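Local coordinates for proto-oncogene tyrosine-protein kinase receptor Ret (PDB 7AMK), which is a receptor tyrosine kinase whose extracellular cadherin-like domains take part in recognising the ligand GDNF together with its co-receptor GFR alpha 1, at residues Asn11-Gln16 with Ser112-Thr117; Gly169-Ser174 with Asp204-Val209; Asp228-Ser233 with Asp341-Gly346; Leu325-Gln330 with Gln461-Gln466. The protein carries 4 engineered substitutions. All coordinates share one frame; numbering follows the deposited sequence.

Contact 1. Residues Asn11-Gln16 with Ser112-Thr117; sequences NIYVGQ and SFINDT. With NAG (2-acetamido-2-deoxy-beta-D-glucopyranose), chain C.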
# COMPACT_ATOMS: atom_id res chain seq x y z
N ASN A 11 -45.79 -5.37 37.38
CA ASN A 11 -47.21 -5.15 37.18
C ASN A 11 -47.82 -4.58 38.45
O ASN A 11 -47.39 -4.89 39.57
CB ASN A 11 -47.92 -6.46 36.82
CG ASN A 11 -47.24 -7.17 35.67
OD1 ASN A 11 -46.94 -6.57 34.65
ND2 ASN A 11 -46.97 -8.46 35.85
N ILE A 12 -48.81 -3.72 38.27
CA ILE A 12 -49.61 -3.21 39.38
C ILE A 12 -51.06 -3.42 39.00
O ILE A 12 -51.44 -3.42 37.82
CB ILE A 12 -49.32 -1.72 39.70
CG1 ILE A 12 -49.49 -0.84 38.46
CG2 ILE A 12 -47.92 -1.55 40.30
CD1 ILE A 12 -49.27 0.64 38.74
N TYR A 13 -51.89 -3.62 40.01
CA TYR A 13 -53.28 -3.99 39.82
C TYR A 13 -54.20 -3.00 40.51
O TYR A 13 -53.83 -2.37 41.50
CB TYR A 13 -53.55 -5.40 40.37
CG TYR A 13 -52.75 -6.45 39.69
CD1 TYR A 13 -53.24 -7.09 38.56
CD2 TYR A 13 -51.49 -6.82 40.16
CE1 TYR A 13 -52.51 -8.06 37.92
CE2 TYR A 13 -50.75 -7.80 39.52
CZ TYR A 13 -51.27 -8.42 38.40
OH TYR A 13 -50.57 -9.39 37.74
N VAL A 14 -55.42 -2.89 39.96
CA VAL A 14 -56.52 -2.23 40.68
C VAL A 14 -56.72 -2.94 42.01
O VAL A 14 -56.61 -4.17 42.11
CB VAL A 14 -57.80 -2.26 39.83
CG1 VAL A 14 -58.98 -1.52 40.52
CG2 VAL A 14 -57.54 -1.66 38.44
N GLY A 15 -56.99 -2.15 43.05
CA GLY A 15 -57.17 -2.68 44.39
C GLY A 15 -55.89 -2.90 45.18
O GLY A 15 -55.96 -3.05 46.41
N GLN A 16 -54.73 -2.94 44.54
CA GLN A 16 -53.49 -2.94 45.29
C GLN A 16 -53.46 -1.77 46.27
O GLN A 16 -53.79 -0.63 45.91
CB GLN A 16 -52.30 -2.85 44.35
CG GLN A 16 -51.18 -3.68 44.82
CD GLN A 16 -50.24 -4.02 43.74
OE1 GLN A 16 -50.52 -3.82 42.56
NE2 GLN A 16 -49.07 -4.53 44.12
N SER A 112 -46.52 -1.84 34.57
CA SER A 112 -47.63 -2.19 33.70
C SER A 112 -48.87 -2.22 34.57
O SER A 112 -48.98 -3.05 35.48
CB SER A 112 -47.42 -3.53 33.01
OG SER A 112 -46.34 -3.45 32.09
N PHE A 113 -49.78 -1.30 34.29
CA PHE A 113 -51.00 -1.15 35.08
C PHE A 113 -52.06 -1.99 34.39
O PHE A 113 -52.52 -1.66 33.30
CB PHE A 113 -51.38 0.33 35.16
CG PHE A 113 -52.49 0.62 36.13
CD1 PHE A 113 -53.08 -0.39 36.87
CD2 PHE A 113 -52.94 1.93 36.31
CE1 PHE A 113 -54.11 -0.11 37.76
CE2 PHE A 113 -53.97 2.21 37.21
CZ PHE A 113 -54.56 1.19 37.92
N ILE A 114 -52.42 -3.10 35.02
CA ILE A 114 -53.40 -4.04 34.48
C ILE A 114 -54.76 -3.67 35.03
O ILE A 114 -54.93 -3.51 36.25
CB ILE A 114 -53.02 -5.48 34.85
CG1 ILE A 114 -51.60 -5.81 34.39
CG2 ILE A 114 -54.04 -6.47 34.27
CD1 ILE A 114 -51.12 -7.13 34.91
N ASN A 115 -55.75 -3.54 34.14
CA ASN A 115 -57.10 -3.12 34.50
C ASN A 115 -57.88 -4.30 35.10
O ASN A 115 -58.93 -4.69 34.61
CB ASN A 115 -57.78 -2.54 33.27
CG ASN A 115 -59.18 -2.00 33.54
OD1 ASN A 115 -59.49 -1.48 34.62
ND2 ASN A 115 -60.05 -2.12 32.55
N ASP A 116 -57.35 -4.86 36.18
CA ASP A 116 -58.06 -5.92 36.89
C ASP A 116 -57.50 -6.01 38.30
O ASP A 116 -56.47 -5.41 38.61
CB ASP A 116 -57.92 -7.26 36.14
CG ASP A 116 -58.82 -8.38 36.69
OD1 ASP A 116 -59.71 -8.12 37.54
OD2 ASP A 116 -58.62 -9.54 36.28
N THR A 117 -58.22 -6.73 39.16
CA THR A 117 -57.71 -7.00 40.50
C THR A 117 -56.60 -8.07 40.43
O THR A 117 -56.46 -8.80 39.45
CB THR A 117 -58.84 -7.45 41.43
OG1 THR A 117 -59.70 -8.38 40.76
CG2 THR A 117 -59.67 -6.25 41.90
C1 NAG C . -61.38 -1.64 32.66
C2 NAG C . -62.06 -1.58 31.30
C3 NAG C . -63.49 -1.06 31.43
C4 NAG C . -64.25 -1.83 32.50
C5 NAG C . -63.45 -1.91 33.79
C6 NAG C . -64.09 -2.80 34.83
C7 NAG C . -60.41 -1.21 29.51
C8 NAG C . -59.74 -0.19 28.64
N2 NAG C . -61.31 -0.74 30.38
O3 NAG C . -64.13 -1.20 30.17
O4 NAG C . -65.47 -1.14 32.80
O5 NAG C . -62.15 -2.45 33.53
O6 NAG C . -63.90 -4.17 34.49
O7 NAG C . -60.13 -2.41 29.45

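Contact 2. Residues Gly169-Ser174 with Asp204-Val209; sequences GVVAGS and DIVCMV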
# COMPACT_ATOMS: atom_id res chain seq x y z
N GLY A 169 -31.04 -18.89 46.76
CA GLY A 169 -29.62 -19.17 46.86
C GLY A 169 -28.93 -19.14 45.51
O GLY A 169 -29.55 -19.34 44.47
N VAL A 170 -27.63 -18.87 45.53
CA VAL A 170 -26.80 -19.08 44.35
C VAL A 170 -26.32 -20.52 44.35
O VAL A 170 -25.69 -20.97 45.31
CB VAL A 170 -25.59 -18.13 44.29
CG1 VAL A 170 -24.69 -18.53 43.12
CG2 VAL A 170 -26.04 -16.71 44.08
N VAL A 171 -26.63 -21.24 43.28
CA VAL A 171 -26.15 -22.60 43.11
C VAL A 171 -24.71 -22.54 42.62
O VAL A 171 -24.45 -22.11 41.49
CB VAL A 171 -27.03 -23.39 42.14
CG1 VAL A 171 -26.25 -24.50 41.53
CG2 VAL A 171 -28.23 -23.96 42.88
N ALA A 172 -23.77 -22.95 43.49
CA ALA A 172 -22.34 -22.81 43.22
C ALA A 172 -21.79 -24.18 42.84
O ALA A 172 -21.48 -24.99 43.72
CB ALA A 172 -21.61 -22.23 44.43
N GLY A 173 -21.68 -24.44 41.54
CA GLY A 173 -20.92 -25.59 41.09
C GLY A 173 -19.45 -25.34 41.38
O GLY A 173 -18.85 -25.98 42.26
N SER A 174 -18.87 -24.40 40.63
CA SER A 174 -17.60 -23.78 40.97
C SER A 174 -17.83 -22.66 41.98
O SER A 174 -18.94 -22.12 42.10
CB SER A 174 -16.91 -23.22 39.73
OG SER A 174 -16.62 -24.24 38.78
N ASP A 204 -26.85 -19.64 38.27
CA ASP A 204 -28.12 -20.31 38.43
C ASP A 204 -28.65 -19.97 39.82
O ASP A 204 -28.02 -20.30 40.83
CB ASP A 204 -27.99 -21.83 38.23
CG ASP A 204 -29.25 -22.46 37.60
OD1 ASP A 204 -30.09 -21.72 37.07
OD2 ASP A 204 -29.40 -23.70 37.64
N ILE A 205 -29.80 -19.27 39.86
CA ILE A 205 -30.51 -18.92 41.09
C ILE A 205 -31.54 -20.01 41.40
O ILE A 205 -32.24 -20.50 40.50
CB ILE A 205 -31.20 -17.55 40.91
CG1 ILE A 205 -30.19 -16.46 40.51
CG2 ILE A 205 -31.95 -17.11 42.18
CD1 ILE A 205 -28.96 -16.36 41.43
N VAL A 206 -31.62 -20.43 42.67
CA VAL A 206 -32.62 -21.38 43.14
C VAL A 206 -33.58 -20.65 44.06
O VAL A 206 -33.16 -19.93 44.98
CB VAL A 206 -31.99 -22.59 43.87
CG1 VAL A 206 -31.35 -22.14 45.16
CG2 VAL A 206 -33.06 -23.62 44.18
N CYS A 207 -34.88 -20.86 43.83
CA CYS A 207 -35.96 -20.35 44.67
C CYS A 207 -36.62 -21.53 45.39
O CYS A 207 -37.02 -22.50 44.75
CB CYS A 207 -36.97 -19.59 43.81
SG CYS A 207 -38.37 -18.91 44.66
N MET A 208 -36.70 -21.46 46.72
CA MET A 208 -37.24 -22.53 47.55
C MET A 208 -38.49 -22.03 48.26
O MET A 208 -38.44 -21.04 48.98
CB MET A 208 -36.21 -23.03 48.56
CG MET A 208 -34.97 -23.59 47.88
SD MET A 208 -33.52 -23.80 48.92
CE MET A 208 -33.72 -25.55 49.32
N VAL A 209 -39.60 -22.71 48.04
CA VAL A 209 -40.91 -22.22 48.44
C VAL A 209 -41.55 -23.31 49.29
O VAL A 209 -41.70 -24.45 48.84
CB VAL A 209 -41.76 -21.87 47.22
CG1 VAL A 209 -43.10 -21.22 47.63
CG2 VAL A 209 -40.96 -20.97 46.29

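Contact 3. Residues Asp228-Ser233 with Asp341-Gly346; sequences DEDDNS and DTTFPG. With CA (calcium ion), chain M; CA (calcium ion), chain N; CA (calcium ion), chain L.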
# COMPACT_ATOMS: atom_id res chain seq x y z
N ASP A 228 -15.38 -3.13 31.79
CA ASP A 228 -13.93 -2.97 31.81
C ASP A 228 -13.58 -1.58 32.30
O ASP A 228 -14.30 -0.61 32.08
CB ASP A 228 -13.38 -3.16 30.39
CG ASP A 228 -11.89 -3.20 30.34
OD1 ASP A 228 -11.32 -4.10 30.96
OD2 ASP A 228 -11.29 -2.36 29.66
N GLU A 229 -12.44 -1.49 32.96
CA GLU A 229 -11.84 -0.19 33.22
C GLU A 229 -10.40 -0.23 32.74
O GLU A 229 -9.86 -1.29 32.44
CB GLU A 229 -11.95 0.20 34.70
CG GLU A 229 -10.99 -0.48 35.59
CD GLU A 229 -11.06 0.08 37.01
OE1 GLU A 229 -11.95 0.92 37.26
OE2 GLU A 229 -10.24 -0.32 37.87
N ASP A 230 -9.78 0.94 32.67
CA ASP A 230 -8.43 1.08 32.13
C ASP A 230 -7.47 0.75 33.27
O ASP A 230 -7.12 1.61 34.08
CB ASP A 230 -8.22 2.48 31.55
CG ASP A 230 -6.81 2.69 30.95
OD1 ASP A 230 -5.99 1.76 30.87
OD2 ASP A 230 -6.54 3.84 30.56
N ASP A 231 -7.06 -0.51 33.35
CA ASP A 231 -6.20 -0.95 34.45
C ASP A 231 -5.01 -1.75 33.92
O ASP A 231 -4.41 -2.52 34.68
CB ASP A 231 -7.00 -1.75 35.50
CG ASP A 231 -7.54 -3.10 34.95
OD1 ASP A 231 -7.37 -3.41 33.75
OD2 ASP A 231 -8.12 -3.87 35.75
N ASN A 232 -4.66 -1.58 32.65
CA ASN A 232 -3.50 -2.22 32.06
C ASN A 232 -2.75 -1.19 31.23
O ASN A 232 -3.35 -0.48 30.43
CB ASN A 232 -3.89 -3.42 31.20
CG ASN A 232 -4.45 -4.57 32.03
OD1 ASN A 232 -3.70 -5.43 32.48
ND2 ASN A 232 -5.76 -4.58 32.23
N SER A 233 -1.42 -1.11 31.44
CA SER A 233 -0.66 -0.17 30.65
C SER A 233 -0.27 -0.76 29.31
O SER A 233 -0.15 -1.98 29.16
CB SER A 233 0.60 0.24 31.39
OG SER A 233 1.33 -0.90 31.80
N ASP A 341 -1.06 6.30 27.80
CA ASP A 341 -2.38 5.83 28.22
C ASP A 341 -2.91 6.79 29.27
O ASP A 341 -2.57 6.69 30.45
CB ASP A 341 -2.30 4.41 28.77
CG ASP A 341 -3.68 3.82 29.12
OD1 ASP A 341 -4.70 4.57 29.20
OD2 ASP A 341 -3.73 2.58 29.31
N THR A 342 -3.78 7.71 28.85
CA THR A 342 -4.08 8.88 29.67
C THR A 342 -4.81 8.52 30.96
O THR A 342 -4.51 9.08 32.02
CB THR A 342 -4.92 9.87 28.86
OG1 THR A 342 -6.07 9.17 28.34
CG2 THR A 342 -4.09 10.43 27.69
N THR A 343 -5.77 7.62 30.89
CA THR A 343 -6.58 7.24 32.05
C THR A 343 -5.99 6.06 32.82
O THR A 343 -6.67 5.51 33.68
CB THR A 343 -8.01 6.90 31.62
OG1 THR A 343 -7.99 5.94 30.57
CG2 THR A 343 -8.73 8.13 31.11
N PHE A 344 -4.76 5.64 32.51
CA PHE A 344 -4.15 4.60 33.33
C PHE A 344 -3.60 5.22 34.62
O PHE A 344 -2.76 6.13 34.55
CB PHE A 344 -3.04 3.88 32.58
CG PHE A 344 -2.36 2.82 33.41
CD1 PHE A 344 -2.95 1.56 33.58
CD2 PHE A 344 -1.15 3.08 34.04
CE1 PHE A 344 -2.32 0.59 34.36
CE2 PHE A 344 -0.53 2.11 34.80
CZ PHE A 344 -1.11 0.87 34.97
N PRO A 345 -4.05 4.78 35.80
CA PRO A 345 -3.67 5.49 37.02
C PRO A 345 -2.18 5.36 37.30
O PRO A 345 -1.59 4.28 37.18
CB PRO A 345 -4.52 4.82 38.11
CG PRO A 345 -4.81 3.46 37.58
CD PRO A 345 -4.93 3.63 36.08
N GLY A 346 -1.57 6.48 37.67
CA GLY A 346 -0.17 6.48 38.00
C GLY A 346 0.71 6.79 36.81
O GLY A 346 0.24 6.90 35.66
CA CA M . -9.35 -3.64 32.32
CA CA N . -5.04 0.42 29.22
CA CA L . -8.55 -6.04 35.31
O HOH W 1 -6.26 -6.51 35.27
O HOH W 2 -8.79 -6.15 37.62

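Contact 4. Residues Leu325-Gln330 with Gln461-Gln466; sequences LSVTEQ and QQNKLQ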
# COMPACT_ATOMS: atom_id res chain seq x y z
N LEU A 325 9.69 14.27 -0.42
CA LEU A 325 10.96 14.81 0.05
C LEU A 325 11.92 15.01 -1.12
O LEU A 325 12.10 14.12 -1.95
CB LEU A 325 11.60 13.88 1.08
CG LEU A 325 11.42 14.35 2.52
CD1 LEU A 325 12.76 14.32 3.26
CD2 LEU A 325 10.79 15.74 2.56
N SER A 326 12.53 16.19 -1.16
CA SER A 326 13.48 16.49 -2.22
C SER A 326 14.54 15.40 -2.29
O SER A 326 14.97 14.86 -1.27
CB SER A 326 14.13 17.85 -1.97
OG SER A 326 15.22 18.05 -2.84
N VAL A 327 14.94 15.06 -3.51
CA VAL A 327 15.96 14.03 -3.67
C VAL A 327 17.32 14.46 -3.16
O VAL A 327 18.20 13.61 -3.01
CB VAL A 327 16.04 13.60 -5.14
CG1 VAL A 327 14.71 13.07 -5.59
CG2 VAL A 327 16.49 14.78 -6.01
N THR A 328 17.52 15.75 -2.86
CA THR A 328 18.80 16.21 -2.35
C THR A 328 18.91 16.10 -0.83
O THR A 328 20.03 16.17 -0.31
CB THR A 328 19.09 17.66 -2.79
OG1 THR A 328 18.14 18.56 -2.20
CG2 THR A 328 19.02 17.80 -4.30
N GLU A 329 17.81 15.87 -0.12
CA GLU A 329 17.84 15.82 1.33
C GLU A 329 18.51 14.55 1.85
O GLU A 329 18.32 13.45 1.31
CB GLU A 329 16.43 15.93 1.91
CG GLU A 329 15.97 17.37 2.18
N GLN A 330 19.28 14.71 2.91
CA GLN A 330 20.06 13.61 3.48
C GLN A 330 20.16 13.85 4.97
O GLN A 330 20.83 14.80 5.40
CB GLN A 330 21.44 13.53 2.84
CG GLN A 330 22.42 12.67 3.60
CD GLN A 330 23.83 12.78 3.06
OE1 GLN A 330 24.07 13.41 2.03
NE2 GLN A 330 24.78 12.16 3.76
N GLN A 461 11.97 17.71 -11.21
CA GLN A 461 11.12 18.91 -11.21
C GLN A 461 11.31 19.76 -9.96
O GLN A 461 11.49 20.98 -10.06
CB GLN A 461 9.65 18.51 -11.37
CG GLN A 461 9.25 18.08 -12.79
CD GLN A 461 9.90 18.93 -13.88
OE1 GLN A 461 10.97 18.58 -14.39
NE2 GLN A 461 9.25 20.03 -14.25
N GLN A 462 11.29 19.15 -8.78
CA GLN A 462 11.36 19.94 -7.55
C GLN A 462 12.62 20.81 -7.48
O GLN A 462 12.55 21.98 -7.09
CB GLN A 462 11.28 19.02 -6.34
CG GLN A 462 11.54 19.74 -5.04
CD GLN A 462 11.02 18.99 -3.84
OE1 GLN A 462 10.41 17.93 -3.97
NE2 GLN A 462 11.26 19.55 -2.66
N ASN A 463 13.78 20.26 -7.85
CA ASN A 463 15.03 21.01 -7.74
C ASN A 463 15.60 21.46 -9.08
O ASN A 463 16.60 22.19 -9.10
CB ASN A 463 16.10 20.18 -7.01
CG ASN A 463 15.64 19.73 -5.65
OD1 ASN A 463 14.95 18.72 -5.52
ND2 ASN A 463 16.02 20.48 -4.62
N LYS A 464 15.01 21.05 -10.20
CA LYS A 464 15.48 21.45 -11.52
C LYS A 464 16.86 20.88 -11.83
O LYS A 464 17.61 21.44 -12.64
CB LYS A 464 15.47 22.98 -11.65
N LEU A 465 17.22 19.76 -11.21
CA LEU A 465 18.46 19.06 -11.54
C LEU A 465 18.33 18.37 -12.89
O LEU A 465 17.32 17.72 -13.18
CB LEU A 465 18.80 18.03 -10.47
CG LEU A 465 19.00 18.58 -9.06
CD1 LEU A 465 18.89 17.46 -8.02
CD2 LEU A 465 20.35 19.26 -9.00
N GLN A 466 19.37 18.49 -13.72
CA GLN A 466 19.37 17.96 -15.07
C GLN A 466 20.48 16.93 -15.24
O GLN A 466 21.56 17.05 -14.64
CB GLN A 466 19.55 19.07 -16.14
CG GLN A 466 18.27 19.83 -16.54
CD GLN A 466 18.46 20.73 -17.79
OE1 GLN A 466 19.59 21.05 -18.18
NE2 GLN A 466 17.36 21.12 -18.41

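Contact 1. Residues Asn11-Gln16 with Ser112-Thr117
Strand 11-14 runs parallel to strand 112-114, with N11 beside S112 and I12 beside F113, the two axes 4.7 Å apart at closest approach and inclined by 28°. I12 supplies both firm backbone bonds: its N donates to S112 O at 2.9 Å, and its O receives I114 N at 3.0 Å.

On one face, Y13 and I114 lie side by side and point the same way. I114 CD1 sits 3.4 Å from Y13 CE1 and also touches N11 CB, a methyl shared by two neighbours. On the other face, the side chains of I12 and F113 cross at about a right angle. F113 CG is anti to the backbone N (chi1 -171°), and farther out along the ring F113 CE1 reaches V14 CG2 at 3.8 Å, while V14 N lies at the ring edge. L85 packs against both I12 and F113, so large apolar residues suit this inner side.

Beyond I114 the chain turns a corner, with N115 at the centre of an inverse gamma turn. D116 O then receives a weak bond from V14 N and lies at the edge of the Y13 ring. G15 takes a positive phi (84°) in the type II turn from Y13 to Q16, whose side chain folds back so that Q16 OE1 accepts from Y13 N at 2.9 Å. N115 opens the sequon N-D-T, and its ND2 is bonded covalently to the sugar. Parallel pairing of the first and last strands of a domain is characteristic of the cadherin beta-sandwich.

Contact 2. Residues Gly169-Ser174 with Asp204-Val209
G169 and V206 form an antiparallel hydrogen-bonded pair: G169 N gives to V206 O at 3.0 Å, and V206 N returns an almost straight bond (175°) to G169 O. One residue on, V171 N donates to D204 O at 3.0 Å, and between these bonds V170 and I205 make the non-hydrogen-bonded pair.

Glycine suits position 169 because V206 leans over its bare backbone. With chi1 at 67°, V206 CG1 stands between its own backbone N and carbonyl carbon and comes to 3.4 Å from G169 O, with G169 N also close by at 3.6 Å from the same methyl. V171 crosses V206 at about a right angle, V171 CG2 meeting V206 CB at 4.1 Å. On the reverse face, V170 CG2 touches I205 CD1 at 4.0 Å. Valine and isoleucine, branched at CB, are well suited to such extended chain.

The pairing joins strand 165-170, the outermost of its sheet, to strand 200-210, in positions that correspond to strands C and F of a cadherin domain.

Strand 200-210 is itself fixed from its other flank, where I205 and C207 share backbone bonds with R220 and V218 of strand 215-227. I205 is buried among Y168, L222, L152 and F131, which suits a branched apolar side chain. Farther along, M208 shares a backbone bond with S167, a further link between strands 165-170 and 200-210, and a disulfide from C207 to C130 ties the strand to helix 126-130.

Contact 3. Residues Asp228-Ser233 with Asp341-Gly346
The carboxylates of D230 and D341 face each other tip to tip and nearly coplanar, their planes 11° apart. D230 OD1 and D341 OD2 converge on one calcium ion, at 2.3 Å and 2.5 Å, and N232 O joins them at 2.3 Å; D263, D265 and N277 complete the site. The second oxygens, D230 OD2 and D341 OD1, come within 2.4 Å of each other.

T343 adds a hydrogen bond to this pair. Its OG1 donates to D230 OD2 at 2.6 Å, meeting that oxygen's anti lone pair, on the side away from OD1, which suits a short hydroxyl. F344 has CG anti to the backbone N (chi1 179°), and its ring lies beside the 231-233 backbone. S233 CB sits over the centre of one face, 4.0 Å from the ring centroid, in a CH-pi contact, while D231 C lies at the ring edge.

D231 CB points away from segment 341-346, and its carboxylate bridges two further calcium ions, OD1 on one and OD2 on the other; N143 is its strongest other polar partner. D228 OD1 and E229 O also bind the ion held by D231 OD1, with E142, E196 and D265. The sequence DEDDN resembles the DXNDN linker motif of classical cadherins, where calcium stiffens the junction between domains. Bringing acids this close probably depends on the calcium charge, and the short D230-D341 approach is consistent with one retaining a proton.

Contact 4. Residues Leu325-Gln330 with Gln461-Gln466
Chi1 sets S326 OG anti to its backbone N (169°) and Q462 CG likewise (172°), while CB of both residues points toward the other loop. Beyond CG the Q462 chain stays extended, laying its amide against S326, with NE2 3.4 Å from S326 CB. Glutamine suits this exposed place, long enough to reach S326 while ending in a polar group.

The amide of N463 lies beside the serine hydroxyl, N463 CG being 3.3 Å from S326 OG. That hydroxyl is gripped within its own loop: T328 OG1 donates to it at 3.0 Å, and T328 N donates at 3.3 Å with an angle of 167°. The second bond makes an ST turn, a role serine fills readily, and it sits within the type I turn from S326 to E329.

Next to this polar patch is a small apolar one. L465 CD1 meets T328 CG2 at 3.7 Å and V327 CG2 at 4.1 Å, the valine and leucine side chains sliding past each other in opposite directions.

The contact joins cadherin-like domain 3, which holds 325-330, to domain 4, which holds 461-466. E460 OE1, at the end of strand 451-460, accepts from N463 N in the loop that leads into strand 466-475. Across the junction, loop 325-330 precedes strand 331-341; L325 rests on W289 and N293 of helix 288-293, and V327 packs on R250 and I399.

Overall arrangement
All four contacts are partly buried, none wholly core. Contacts 1 and 2 are strand pairings within single domains, parallel and antiparallel respectively; contact 1 has its buried I12 and F113 on one face, whereas in contact 2 buried I205 and V206 lie on opposite faces. Contacts 3 and 4 instead join loops near domain boundaries, with contrasting chemistry: acids gathered round calcium in 228-233/341-346, but neutral polar groups and a few methyls at 325-330/461-466. Strand 331-341 connects these two, starting just beyond 325-330 and ending at D341. Strand 215-227, which flanks contact 2, leads directly into contact 3. Contacts 1 and 4 are the farthest apart, about 85 Å between centres, reflecting an elongated chain.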